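Local coordinates for Non-structural protein 5 (Modoc virus, PDB 2WA2) that probably methylates the cap of viral RNA at guanine N7 and ribose 2'-O positions, drawing the methyl group from S-adenosylmethionine, at residues L205-M208 against Q209-G213; Y197-D200 against V201-L205; L174-I177 against S178-E182; N242-A245 against V246-L250; V139-T142 against K143-P146. The protein carries 4 engineered substitutions. All coordinates share one frame; numbering follows the deposited sequence.

Contact 1. Residues L205-M208 against Q209-G213; sequences LMKM and QARFG. Engineered in segment 209-213: A210 (natural residue Arg).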
loop_
_atom_site.group_PDB
_atom_site.type_symbol
_atom_site.label_atom_id
_atom_site.label_comp_id
_atom_site.label_asym_id
_atom_site.label_seq_id
_atom_site.Cartn_x
_atom_site.Cartn_y
_atom_site.Cartn_z
ATOM N N LEU A 205 12.363 4.358 -3.935
ATOM C CA LEU A 205 12.189 3.871 -2.572
ATOM C C LEU A 205 13.463 4.048 -1.750
ATOM O O LEU A 205 13.382 4.407 -0.581
ATOM C CB LEU A 205 11.765 2.405 -2.541
ATOM C CG LEU A 205 10.365 2.066 -3.051
ATOM C CD1 LEU A 205 10.295 0.559 -3.291
ATOM C CD2 LEU A 205 9.328 2.536 -2.020
ATOM N N MET A 206 14.614 3.790 -2.363
ATOM C CA MET A 206 15.890 3.965 -1.645
ATOM C C MET A 206 16.047 5.433 -1.251
ATOM O O MET A 206 16.546 5.744 -0.164
ATOM C CB MET A 206 17.100 3.516 -2.489
ATOM C CG MET A 206 17.208 1.994 -2.805
ATOM S SD MET A 206 17.147 0.937 -1.334
ATOM C CE MET A 206 18.854 1.096 -0.719
ATOM N N LYS A 207 15.634 6.330 -2.148
ATOM C CA LYS A 207 15.713 7.785 -1.863
ATOM C C LYS A 207 14.770 8.154 -0.724
ATOM O O LYS A 207 15.140 8.903 0.160
ATOM C CB LYS A 207 15.419 8.635 -3.099
ATOM C CG LYS A 207 15.160 10.134 -2.804
ATOM C CD LYS A 207 14.905 10.928 -4.123
ATOM C CE LYS A 207 14.869 12.439 -3.870
ATOM N NZ LYS A 207 14.817 13.218 -5.191
ATOM N N MET A 208 13.546 7.631 -0.742
ATOM C CA MET A 208 12.602 7.866 0.368
ATOM C C MET A 208 13.134 7.317 1.677
ATOM O O MET A 208 13.026 7.952 2.713
ATOM C CB MET A 208 11.241 7.219 0.066
ATOM C CG MET A 208 10.549 8.037 -1.015
ATOM S SD MET A 208 9.039 7.272 -1.606
ATOM C CE MET A 208 7.831 7.841 -0.416
ATOM N N GLN A 209 13.733 6.134 1.616
ATOM C CA GLN A 209 14.293 5.526 2.814
ATOM C C GLN A 209 15.476 6.378 3.360
ATOM O O GLN A 209 15.630 6.496 4.588
ATOM C CB GLN A 209 14.755 4.092 2.509
ATOM C CG GLN A 209 15.326 3.383 3.744
ATOM C CD GLN A 209 15.902 2.027 3.390
ATOM O OE1 GLN A 209 16.732 1.910 2.492
ATOM N NE2 GLN A 209 15.421 1.002 4.060
ATOM N N ALA A 210 16.311 6.905 2.448
ATOM C CA ALA A 210 17.431 7.825 2.775
ATOM C C ALA A 210 16.928 9.097 3.447
ATOM O O ALA A 210 17.555 9.617 4.376
ATOM C CB ALA A 210 18.219 8.203 1.537
ATOM N N ARG A 211 15.783 9.593 2.979
ATOM C CA ARG A 211 15.235 10.853 3.491
ATOM C C ARG A 211 14.410 10.690 4.761
ATOM O O ARG A 211 14.448 11.549 5.665
ATOM C CB ARG A 211 14.373 11.517 2.388
ATOM C CG ARG A 211 15.136 11.939 1.113
ATOM C CD ARG A 211 14.148 12.478 0.040
ATOM N NE ARG A 211 13.512 13.692 0.547
ATOM C CZ ARG A 211 12.475 14.292 -0.032
ATOM N NH1 ARG A 211 11.923 13.771 -1.127
ATOM N NH2 ARG A 211 11.990 15.412 0.503
ATOM N N PHE A 212 13.631 9.609 4.821
ATOM C CA PHE A 212 12.575 9.442 5.808
ATOM C C PHE A 212 12.684 8.182 6.669
ATOM O O PHE A 212 11.837 7.955 7.538
ATOM C CB PHE A 212 11.225 9.407 5.054
ATOM C CG PHE A 212 11.025 10.569 4.082
ATOM C CD1 PHE A 212 11.117 11.899 4.513
ATOM C CD2 PHE A 212 10.731 10.331 2.749
ATOM C CE1 PHE A 212 10.921 12.970 3.624
ATOM C CE2 PHE A 212 10.538 11.407 1.857
ATOM C CZ PHE A 212 10.641 12.718 2.319
ATOM N N GLY A 213 13.664 7.331 6.387
ATOM C CA GLY A 213 13.811 6.034 7.087
ATOM C C GLY A 213 12.808 4.990 6.614
ATOM O O GLY A 213 12.347 5.031 5.479
HETATM O O HOH W 1 18.184 3.865 1.068
#

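Contact 2. Residues Y197-D200 against V201-L205; sequences YSCD and VLEAL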
loop_
_atom_site.group_PDB
_atom_site.type_symbol
_atom_site.label_atom_id
_atom_site.label_comp_id
_atom_site.label_asym_id
_atom_site.label_seq_id
_atom_site.Cartn_x
_atom_site.Cartn_y
_atom_site.Cartn_z
ATOM N N TYR A 197 9.421 -3.849 -7.936
ATOM C CA TYR A 197 10.630 -4.425 -8.577
ATOM C C TYR A 197 11.174 -3.629 -9.755
ATOM O O TYR A 197 12.290 -3.863 -10.205
ATOM C CB TYR A 197 10.402 -5.877 -8.997
ATOM C CG TYR A 197 9.183 -6.057 -9.858
ATOM C CD1 TYR A 197 9.239 -5.875 -11.238
ATOM C CD2 TYR A 197 7.982 -6.432 -9.288
ATOM C CE1 TYR A 197 8.116 -6.041 -12.022
ATOM C CE2 TYR A 197 6.859 -6.613 -10.051
ATOM C CZ TYR A 197 6.927 -6.402 -11.403
ATOM O OH TYR A 197 5.787 -6.559 -12.143
ATOM N N SER A 198 10.401 -2.679 -10.242
ATOM C CA SER A 198 10.839 -1.820 -11.321
ATOM C C SER A 198 12.070 -1.014 -10.855
ATOM O O SER A 198 12.108 -0.524 -9.713
ATOM C CB SER A 198 9.673 -0.912 -11.718
ATOM O OG SER A 198 10.118 0.298 -12.281
ATOM N N CYS A 199 13.078 -0.891 -11.719
ATOM C CA CYS A 199 14.281 -0.175 -11.328
ATOM C C CYS A 199 14.011 1.261 -10.883
ATOM O O CYS A 199 14.546 1.669 -9.860
ATOM C CB CYS A 199 15.376 -0.212 -12.398
ATOM S SG CYS A 199 16.889 0.619 -11.750
ATOM N N ASP A 200 13.202 2.026 -11.631
ATOM C CA ASP A 200 12.895 3.406 -11.224
ATOM C C ASP A 200 12.223 3.484 -9.853
ATOM O O ASP A 200 12.503 4.390 -9.047
ATOM C CB ASP A 200 12.071 4.187 -12.271
ATOM C CG ASP A 200 10.826 3.458 -12.731
ATOM O OD1 ASP A 200 10.427 2.432 -12.121
ATOM O OD2 ASP A 200 10.217 3.934 -13.728
ATOM N N VAL A 201 11.347 2.524 -9.591
ATOM C CA VAL A 201 10.667 2.476 -8.319
ATOM C C VAL A 201 11.661 2.147 -7.209
ATOM O O VAL A 201 11.611 2.757 -6.151
ATOM C CB VAL A 201 9.486 1.463 -8.295
ATOM C CG1 VAL A 201 8.929 1.351 -6.849
ATOM C CG2 VAL A 201 8.371 1.916 -9.255
ATOM N N LEU A 202 12.525 1.160 -7.433
ATOM C CA LEU A 202 13.521 0.795 -6.416
ATOM C C LEU A 202 14.386 1.990 -6.029
ATOM O O LEU A 202 14.575 2.273 -4.830
ATOM C CB LEU A 202 14.386 -0.392 -6.883
ATOM C CG LEU A 202 13.821 -1.808 -6.802
ATOM C CD1 LEU A 202 14.704 -2.764 -7.646
ATOM C CD2 LEU A 202 13.715 -2.274 -5.376
ATOM N N GLU A 203 14.872 2.720 -7.032
ATOM C CA GLU A 203 15.662 3.944 -6.771
ATOM C C GLU A 203 14.871 5.024 -6.026
ATOM O O GLU A 203 15.398 5.672 -5.111
ATOM C CB GLU A 203 16.268 4.477 -8.044
ATOM C CG GLU A 203 17.293 3.499 -8.577
ATOM C CD GLU A 203 18.137 4.039 -9.704
ATOM O OE1 GLU A 203 17.694 4.986 -10.413
ATOM O OE2 GLU A 203 19.249 3.484 -9.891
ATOM N N ALA A 204 13.599 5.196 -6.407
ATOM C CA ALA A 204 12.688 6.069 -5.673
ATOM C C ALA A 204 12.518 5.661 -4.212
ATOM O O ALA A 204 12.550 6.513 -3.349
ATOM C CB ALA A 204 11.336 6.137 -6.385
ATOM N N LEU A 205 12.363 4.358 -3.935
ATOM C CA LEU A 205 12.189 3.871 -2.572
ATOM C C LEU A 205 13.463 4.048 -1.750
ATOM O O LEU A 205 13.382 4.407 -0.581
ATOM C CB LEU A 205 11.765 2.405 -2.541
ATOM C CG LEU A 205 10.365 2.066 -3.051
ATOM C CD1 LEU A 205 10.295 0.559 -3.291
ATOM C CD2 LEU A 205 9.328 2.536 -2.020
#

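Contact 3. Residues L174-I177 against S178-E182; sequences LNVI and SRWLE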
loop_
_atom_site.group_PDB
_atom_site.type_symbol
_atom_site.label_atom_id
_atom_site.label_comp_id
_atom_site.label_asym_id
_atom_site.label_seq_id
_atom_site.Cartn_x
_atom_site.Cartn_y
_atom_site.Cartn_z
ATOM N N LEU A 174 4.527 7.494 -4.975
ATOM C CA LEU A 174 5.724 7.773 -4.176
ATOM C C LEU A 174 6.110 9.268 -4.195
ATOM O O LEU A 174 6.442 9.828 -3.149
ATOM C CB LEU A 174 6.887 6.898 -4.633
ATOM C CG LEU A 174 6.647 5.384 -4.378
ATOM C CD1 LEU A 174 7.866 4.572 -4.770
ATOM C CD2 LEU A 174 6.214 5.063 -2.901
ATOM N N ASN A 175 6.065 9.886 -5.374
ATOM C CA ASN A 175 6.316 11.324 -5.491
ATOM C C ASN A 175 5.325 12.160 -4.641
ATOM O O ASN A 175 5.716 13.105 -3.935
ATOM C CB ASN A 175 6.347 11.754 -6.966
ATOM C CG ASN A 175 6.735 13.197 -7.134
ATOM O OD1 ASN A 175 5.916 14.014 -7.547
ATOM N ND2 ASN A 175 7.977 13.544 -6.752
ATOM N N VAL A 176 4.051 11.788 -4.672
ATOM C CA VAL A 176 3.034 12.466 -3.864
ATOM C C VAL A 176 3.309 12.270 -2.362
ATOM O O VAL A 176 3.350 13.235 -1.570
ATOM C CB VAL A 176 1.621 11.973 -4.237
ATOM C CG1 VAL A 176 0.588 12.502 -3.260
ATOM C CG2 VAL A 176 1.309 12.368 -5.690
ATOM N N ILE A 177 3.505 11.020 -1.967
ATOM C CA ILE A 177 3.784 10.692 -0.574
ATOM C C ILE A 177 5.046 11.414 -0.068
ATOM O O ILE A 177 5.048 11.898 1.057
ATOM C CB ILE A 177 3.888 9.145 -0.352
ATOM C CG1 ILE A 177 2.522 8.479 -0.555
ATOM C CG2 ILE A 177 4.551 8.797 1.025
ATOM C CD1 ILE A 177 1.345 9.036 0.274
ATOM N N SER A 178 6.087 11.503 -0.894
ATOM C CA SER A 178 7.312 12.231 -0.487
ATOM C C SER A 178 7.016 13.672 -0.034
ATOM O O SER A 178 7.611 14.151 0.931
ATOM C CB SER A 178 8.391 12.192 -1.571
ATOM O OG SER A 178 8.882 10.865 -1.664
ATOM N N ARG A 179 6.070 14.334 -0.707
ATOM C CA ARG A 179 5.665 15.689 -0.316
ATOM C C ARG A 179 5.018 15.701 1.067
ATOM O O ARG A 179 5.278 16.600 1.896
ATOM C CB ARG A 179 4.711 16.288 -1.354
ATOM C CG ARG A 179 5.385 16.566 -2.678
ATOM C CD ARG A 179 4.353 16.906 -3.727
ATOM N NE ARG A 179 4.954 16.870 -5.055
ATOM C CZ ARG A 179 4.343 16.411 -6.144
ATOM N NH1 ARG A 179 3.098 15.935 -6.072
ATOM N NH2 ARG A 179 4.994 16.426 -7.303
ATOM N N TRP A 180 4.182 14.711 1.331
ATOM C CA TRP A 180 3.574 14.578 2.652
ATOM C C TRP A 180 4.619 14.340 3.752
ATOM O O TRP A 180 4.542 14.945 4.825
ATOM C CB TRP A 180 2.530 13.471 2.652
ATOM C CG TRP A 180 1.246 13.895 1.932
ATOM C CD1 TRP A 180 0.989 13.885 0.581
ATOM C CD2 TRP A 180 0.065 14.394 2.562
ATOM N NE1 TRP A 180 -0.301 14.355 0.338
ATOM C CE2 TRP A 180 -0.889 14.664 1.536
ATOM C CE3 TRP A 180 -0.281 14.643 3.894
ATOM C CZ2 TRP A 180 -2.174 15.156 1.816
ATOM C CZ3 TRP A 180 -1.558 15.140 4.171
ATOM C CH2 TRP A 180 -2.482 15.397 3.128
ATOM N N LEU A 181 5.576 13.459 3.481
ATOM C CA LEU A 181 6.629 13.125 4.435
ATOM C C LEU A 181 7.579 14.303 4.685
ATOM O O LEU A 181 8.052 14.494 5.807
ATOM C CB LEU A 181 7.425 11.901 3.935
ATOM C CG LEU A 181 6.604 10.611 3.788
ATOM C CD1 LEU A 181 7.455 9.348 3.573
ATOM C CD2 LEU A 181 5.595 10.379 4.907
ATOM N N GLU A 182 7.872 15.055 3.632
ATOM C CA GLU A 182 8.669 16.289 3.714
ATOM C C GLU A 182 7.953 17.316 4.582
ATOM O O GLU A 182 8.578 17.907 5.452
ATOM C CB GLU A 182 8.912 16.858 2.311
ATOM C CG GLU A 182 9.960 17.966 2.174
ATOM C CD GLU A 182 10.404 18.145 0.713
ATOM O OE1 GLU A 182 10.017 17.293 -0.137
ATOM O OE2 GLU A 182 11.137 19.123 0.401
#

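Contact 4. Residues N242-A245 against V246-L250; sequences NVTA and VSRQL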
loop_
_atom_site.group_PDB
_atom_site.type_symbol
_atom_site.label_atom_id
_atom_site.label_comp_id
_atom_site.label_asym_id
_atom_site.label_seq_id
_atom_site.Cartn_x
_atom_site.Cartn_y
_atom_site.Cartn_z
ATOM N N ASN A 242 14.525 -7.532 0.049
ATOM C CA ASN A 242 13.185 -7.967 0.355
ATOM C C ASN A 242 12.375 -8.125 -0.912
ATOM O O ASN A 242 11.624 -9.085 -1.045
ATOM C CB ASN A 242 12.486 -6.994 1.288
ATOM C CG ASN A 242 12.339 -7.544 2.659
ATOM O OD1 ASN A 242 13.024 -7.095 3.590
ATOM N ND2 ASN A 242 11.477 -8.557 2.806
ATOM N N VAL A 243 12.521 -7.180 -1.834
ATOM C CA VAL A 243 11.789 -7.277 -3.130
ATOM C C VAL A 243 12.180 -8.560 -3.876
ATOM O O VAL A 243 11.331 -9.304 -4.337
ATOM C CB VAL A 243 12.057 -6.037 -4.026
ATOM C CG1 VAL A 243 11.483 -6.261 -5.433
ATOM C CG2 VAL A 243 11.437 -4.791 -3.383
ATOM N N THR A 244 13.485 -8.815 -3.947
ATOM C CA THR A 244 14.005 -9.982 -4.665
ATOM C C THR A 244 13.512 -11.268 -3.998
ATOM O O THR A 244 13.133 -12.235 -4.670
ATOM C CB THR A 244 15.569 -9.945 -4.752
ATOM O OG1 THR A 244 15.957 -8.854 -5.597
ATOM C CG2 THR A 244 16.088 -11.223 -5.392
ATOM N N ALA A 245 13.471 -11.256 -2.675
ATOM C CA ALA A 245 13.014 -12.415 -1.928
ATOM C C ALA A 245 11.531 -12.722 -2.218
ATOM O O ALA A 245 11.141 -13.871 -2.365
ATOM C CB ALA A 245 13.254 -12.200 -0.454
ATOM N N VAL A 246 10.725 -11.670 -2.341
ATOM C CA VAL A 246 9.323 -11.812 -2.713
ATOM C C VAL A 246 9.196 -12.334 -4.154
ATOM O O VAL A 246 8.409 -13.258 -4.404
ATOM C CB VAL A 246 8.521 -10.490 -2.509
ATOM C CG1 VAL A 246 7.071 -10.628 -3.020
ATOM C CG2 VAL A 246 8.493 -10.120 -1.009
ATOM N N SER A 247 9.957 -11.780 -5.088
ATOM C CA SER A 247 9.939 -12.331 -6.473
ATOM C C SER A 247 10.253 -13.831 -6.480
ATOM O O SER A 247 9.551 -14.612 -7.108
ATOM C CB SER A 247 10.883 -11.573 -7.419
ATOM O OG SER A 247 10.535 -10.193 -7.501
ATOM N N ARG A 248 11.305 -14.235 -5.766
ATOM C CA ARG A 248 11.693 -15.651 -5.755
ATOM C C ARG A 248 10.614 -16.508 -5.080
ATOM O O ARG A 248 10.287 -17.575 -5.563
ATOM C CB ARG A 248 13.097 -15.823 -5.141
ATOM C CG ARG A 248 14.164 -15.176 -6.040
ATOM C CD ARG A 248 15.523 -15.919 -6.031
ATOM N NE ARG A 248 16.583 -15.165 -6.707
ATOM C CZ ARG A 248 17.066 -15.432 -7.927
ATOM N NH1 ARG A 248 16.607 -16.452 -8.653
ATOM N NH2 ARG A 248 18.022 -14.661 -8.427
ATOM N N GLN A 249 10.011 -16.010 -4.006
ATOM C CA GLN A 249 8.909 -16.712 -3.363
ATOM C C GLN A 249 7.699 -16.906 -4.282
ATOM O O GLN A 249 7.147 -18.000 -4.355
ATOM C CB GLN A 249 8.490 -15.961 -2.106
ATOM C CG GLN A 249 7.307 -16.564 -1.393
ATOM C CD GLN A 249 6.637 -15.540 -0.490
ATOM O OE1 GLN A 249 6.283 -14.433 -0.926
ATOM N NE2 GLN A 249 6.478 -15.890 0.761
ATOM N N LEU A 250 7.275 -15.824 -4.940
ATOM C CA LEU A 250 6.108 -15.869 -5.820
ATOM C C LEU A 250 6.359 -16.749 -7.044
ATOM O O LEU A 250 5.456 -17.411 -7.497
ATOM C CB LEU A 250 5.679 -14.460 -6.248
ATOM C CG LEU A 250 5.220 -13.533 -5.106
ATOM C CD1 LEU A 250 4.766 -12.231 -5.706
ATOM C CD2 LEU A 250 4.086 -14.219 -4.291
#

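Contact 5. Residues V139-T142 against K143-P146; sequences VDVT and KMEP. Engineered in segment 139-142: T142 (natural residue Arg). With SAM (S-adenosylmethionine), chain C.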
loop_
_atom_site.group_PDB
_atom_site.type_symbol
_atom_site.label_atom_id
_atom_site.label_comp_id
_atom_site.label_asym_id
_atom_site.label_seq_id
_atom_site.Cartn_x
_atom_site.Cartn_y
_atom_site.Cartn_z
ATOM N N VAL A 139 -11.982 13.729 -4.857
ATOM C CA VAL A 139 -10.689 14.386 -4.663
ATOM C C VAL A 139 -9.617 13.514 -5.308
ATOM O O VAL A 139 -9.572 12.280 -5.066
ATOM C CB VAL A 139 -10.344 14.575 -3.134
ATOM C CG1 VAL A 139 -8.939 15.073 -2.968
ATOM C CG2 VAL A 139 -11.291 15.575 -2.486
ATOM N N ASP A 140 -8.794 14.153 -6.131
ATOM C CA ASP A 140 -7.612 13.538 -6.723
ATOM C C ASP A 140 -6.473 13.846 -5.748
ATOM O O ASP A 140 -5.985 14.987 -5.670
ATOM C CB ASP A 140 -7.322 14.133 -8.094
ATOM C CG ASP A 140 -6.083 13.524 -8.760
ATOM O OD1 ASP A 140 -5.324 12.745 -8.096
ATOM O OD2 ASP A 140 -5.879 13.832 -9.951
ATOM N N VAL A 141 -6.038 12.826 -5.024
ATOM C CA VAL A 141 -5.040 13.051 -3.975
ATOM C C VAL A 141 -3.683 13.403 -4.544
ATOM O O VAL A 141 -2.888 14.014 -3.853
ATOM C CB VAL A 141 -4.912 11.875 -2.958
ATOM C CG1 VAL A 141 -6.267 11.547 -2.292
ATOM C CG2 VAL A 141 -4.272 10.678 -3.609
ATOM N N THR A 142 -3.406 13.052 -5.799
ATOM C CA THR A 142 -2.145 13.451 -6.412
ATOM C C THR A 142 -2.020 14.973 -6.593
ATOM O O THR A 142 -0.920 15.474 -6.893
ATOM C CB THR A 142 -1.864 12.764 -7.781
ATOM O OG1 THR A 142 -2.736 13.316 -8.772
ATOM C CG2 THR A 142 -2.025 11.229 -7.703
ATOM N N LYS A 143 -3.132 15.691 -6.411
ATOM C CA LYS A 143 -3.187 17.136 -6.599
ATOM C C LYS A 143 -3.564 17.872 -5.306
ATOM O O LYS A 143 -3.903 19.051 -5.323
ATOM C CB LYS A 143 -4.190 17.485 -7.721
ATOM C CG LYS A 143 -3.985 16.735 -9.061
ATOM C CD LYS A 143 -2.837 17.321 -9.877
ATOM C CE LYS A 143 -2.489 16.440 -11.066
ATOM N NZ LYS A 143 -1.572 15.360 -10.620
ATOM N N MET A 144 -3.527 17.182 -4.178
ATOM C CA MET A 144 -3.898 17.801 -2.913
ATOM C C MET A 144 -2.662 18.374 -2.226
ATOM O O MET A 144 -1.566 17.793 -2.237
ATOM C CB MET A 144 -4.597 16.771 -2.023
ATOM C CG MET A 144 -5.542 17.279 -0.894
ATOM S SD MET A 144 -5.997 15.881 0.202
ATOM C CE MET A 144 -5.908 14.644 -1.007
ATOM N N GLU A 145 -2.855 19.542 -1.648
ATOM C CA GLU A 145 -1.871 20.175 -0.809
ATOM C C GLU A 145 -1.681 19.338 0.473
ATOM O O GLU A 145 -2.659 19.044 1.181
ATOM C CB GLU A 145 -2.388 21.591 -0.489
ATOM C CG GLU A 145 -1.623 22.348 0.580
ATOM C CD GLU A 145 -0.396 23.038 0.040
ATOM O OE1 GLU A 145 0.193 23.841 0.794
ATOM O OE2 GLU A 145 -0.006 22.781 -1.119
ATOM N N PRO A 146 -0.428 18.932 0.775
ATOM C CA PRO A 146 -0.235 18.221 2.045
ATOM C C PRO A 146 -0.608 19.152 3.183
ATOM O O PRO A 146 -0.483 20.387 3.032
ATOM C CB PRO A 146 1.281 17.937 2.074
ATOM C CG PRO A 146 1.711 18.069 0.678
ATOM C CD PRO A 146 0.845 19.120 0.064
HETATM N N SAM C . -7.348 0.849 1.789
HETATM C CA SAM C . -8.604 0.605 1.004
HETATM C C SAM C . -9.651 -0.093 1.878
HETATM O O SAM C . -9.298 -0.597 2.952
HETATM O OXT SAM C . -10.848 -0.196 1.552
HETATM C CB SAM C . -8.305 -0.251 -0.226
HETATM C CG SAM C . -7.509 0.477 -1.302
HETATM S SD SAM C . -8.674 1.394 -2.322
HETATM C CE SAM C . -9.094 0.079 -3.512
HETATM C "C5'" SAM C . -7.593 2.358 -3.398
HETATM C "C4'" SAM C . -8.421 3.559 -3.858
HETATM O "O4'" SAM C . -7.616 4.627 -4.285
HETATM C "C3'" SAM C . -9.311 3.207 -5.047
HETATM O "O3'" SAM C . -10.634 3.150 -4.573
HETATM C "C2'" SAM C . -9.148 4.352 -6.031
HETATM O "O2'" SAM C . -10.411 4.831 -6.423
HETATM C "C1'" SAM C . -8.393 5.385 -5.191
HETATM N N9 SAM C . -7.554 6.271 -5.991
HETATM C C8 SAM C . -6.743 5.911 -7.042
HETATM N N7 SAM C . -6.124 7.003 -7.502
HETATM C C5 SAM C . -6.553 8.054 -6.752
HETATM C C6 SAM C . -6.249 9.417 -6.787
HETATM N N6 SAM C . -5.422 9.926 -7.681
HETATM N N1 SAM C . -6.834 10.248 -5.851
HETATM C C2 SAM C . -7.712 9.760 -4.920
HETATM N N3 SAM C . -8.029 8.417 -4.868
HETATM C C4 SAM C . -7.445 7.598 -5.797
HETATM O O HOH W 2 -0.874 15.318 -2.398
#

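Contact 1. Residues L205-M208 against Q209-G213
The backbone here runs in regular i to i+4 hydrogen bonds, from Q209 N to L205 O (2.8 Å) through to F212 N to M208 O (2.7 Å), until G213 leaves the helix with a positive phi of 76°. This is the C-terminal end of helix 199-212 in the Rossmann-like FtsJ methyltransferase fold, and it shows how the side chains of a last turn divide between core and solvent. On the core side M208 CB lies 4.1 Å from F212 CD2, and the two residues pack onto helix 163-183, M208 against L174 and S178, F212 against L181. On the exposed side K207 and R211 run alongside each other, with K207 CG 3.8 Å from R211 CD. The lysine stays extended, whereas R211 bends at chi3 (64°), which brings its guanidinium up to F212 CZ; that atom sits 3.3 Å above the guanidinium plane, over its centre, while R211 CB lies over the ring face. The like charges end up 5.0 Å apart, K207 NZ to R211 NH1, and a salt bridge from R211 NH2 to E182 probably offsets that repulsion. A210 is an engineered residue whose methyl rests against the carbonyl oxygens of M206 and K207. Beside it, Q209 gives its NE2 to the backbone oxygens of N237 and G214, while its OE1 shares a water with the M206 carbonyl, the water donating 2.8 Å bonds to both Q209 OE1 and M206 O.

Contact 2. Residues Y197-D200 against V201-L205
S198 O accepts the amide of L202 at 2.9 Å, and this bond opens the first turn of helix 199-212, with S198 at the N-cap position. The next two bonds, E203 N to C199 O and A204 N to D200 O, are each 3.0 Å long, so the turn is regular from its start. Side chains then pack beside these carbonyls. L202 lays CD1 3.7 Å from Y197 O, extending apolar cover back past the cap, and A204 CB stands 3.4 Å from D200 O. On the solvent side C199 SG, turned away from its own backbone N (chi1 -176°), comes within 4.2 Å of E203 OE2, a loose approach; E203 CG rests nearer, 3.5 Å from C199 O. V201 CG2 lies 4.0 Å from S198 CB, placing a methyl of a buried residue against the cap residue. Behind this shell, N195 positions the cap: its OD1 accepts a hydrogen bond from S198 N and a weak one from Y197 N. Further out, the Y197 ring meets H227 and touches W21 of helix 14-27. The helix start is thus walled by A167 and L171 of helix 163-183 on S198 and V201, by M240 and V243 of helix 239-254 on L202, and by V193 of strand 188-193 against V201.

Contact 3. Residues L174-I177 against S178-E182
N175 and R179, one turn apart, meet on the outer face of helix 163-183, the crossover helix of a beta-alpha-beta unit between strands 151-154 and 188-193. Among the polar contacts, N175 OD1 lies 2.6 Å from R179 NH2, yet it stands over the guanidinium face and the angle is too poor for a hydrogen bond; the amide and guanidinium planes are 84° apart. Backbone bonding is uneven. S178 N to L174 O (2.8 Å) and L181 N to I177 O (2.9 Å) are firm, whereas the bonds of R179 N to N175 O and V176 O, and of W180 N to V176 O, are weak. Apolar contacts line the buried side: the I177 and L181 side chains cross, CG2 of I177 lying 3.9 Å from CG of L181, both residues facing the sheet, on V191 and F189 respectively. V176 and W180 run side by side, V176 CG1 4.1 Å from W180 CD1, and the indole also meets F147 edge-to-face. At the indole edge, in the ring plane, V176 O comes within 3.3 Å of W180 CD1.

Contact 4. Residues N242-A245 against V246-L250
V243 and S247 make up the close-packed side of this turn of helix 239-254. S247 N donates to V243 O at 2.9 Å, and S247 OG hangs near the same oxygen at 3.4 Å, where any bond is weak. The nearby V246 presses CG2 to 3.3 Å from N242 O, its chi1 of 175° placing that branch beside the backbone N and anti to the carbonyl carbon, and its side chain packs outward on M229, R218 and H227. V243 likewise lies on M229 and on Y197, so the buried face of the helix is fixed to strand 229-232 and the loop before helix 199-212.

The opposite character belongs to T244, A245 and R248. R248 runs alongside T244, yet their side chains come no closer than 4.2 Å, from T244 CG2 to R248 NE, and both touch L17 of helix 14-27. Backbone bonds carry this part: R248 N to T244 O and Q249 N to A245 O, each 2.9 Å. T244 OG1 turns back to a weak bond with M240 O. The stronger partner of S247 OG is H227 NE2, which implies that the buried hydroxyl ties the helix to the loop carrying H227 more than to its own turn.

Contact 5. Residues V139-T142 against K143-P146
M144 turns its methyl back against V141 and V139: CE lies 3.4 Å from V141 CG1, a tight carbon contact, and 3.6 Å from V139 CG1, the latter chain crossing at about a right angle. The methyl thus packs against the 3-10 turn after strand 133-136, which lines the S-adenosylmethionine pocket. On the other side D140 CG points opposite its backbone N (chi1 180°), setting OD1 to accept from T142 N in an Asx turn. T142 N (3.0 Å) and T142 OG1 (2.7 Å) reach D140 OD1 from the same face of the carboxylate. T142 is engineered; alongside it K143, bent at chi2 and chi4, sends NZ to T142 OG1 at 3.0 Å. The third donor to D140 OD1 is the adenine amino group, SAM N6, at 2.9 Å. V141 N donates a hydrogen bond to SAM N1 at 2.8 Å and 167°, so carboxylate and backbone amide together read both the donor and the acceptor of the adenine edge.

Contacts 1 and 2 are the two ends of helix 199-212, meeting at L205, with centres 11 Å apart. Contact 3 packs on both: besides the salt bridge of E182, M208 CG lies 3.3 Å from S178 OG, F212 CD2 rests 3.5 Å from L181 CD1, and L205 CD2 lies 3.7 Å from L174 CD1. From its other side contact 3 reaches contact 5, where V176 CG2 is 3.7 Å from T142 CA, beside the adenine, T142 belonging to the pocket; the V176 side chain is about 7 Å from S-adenosylmethionine. Contact 4 touches only contact 2, through V243, and its centre is about 32 Å from that of contact 5. Packing therefore runs from contact 4 through 2 and 3 to the pocket.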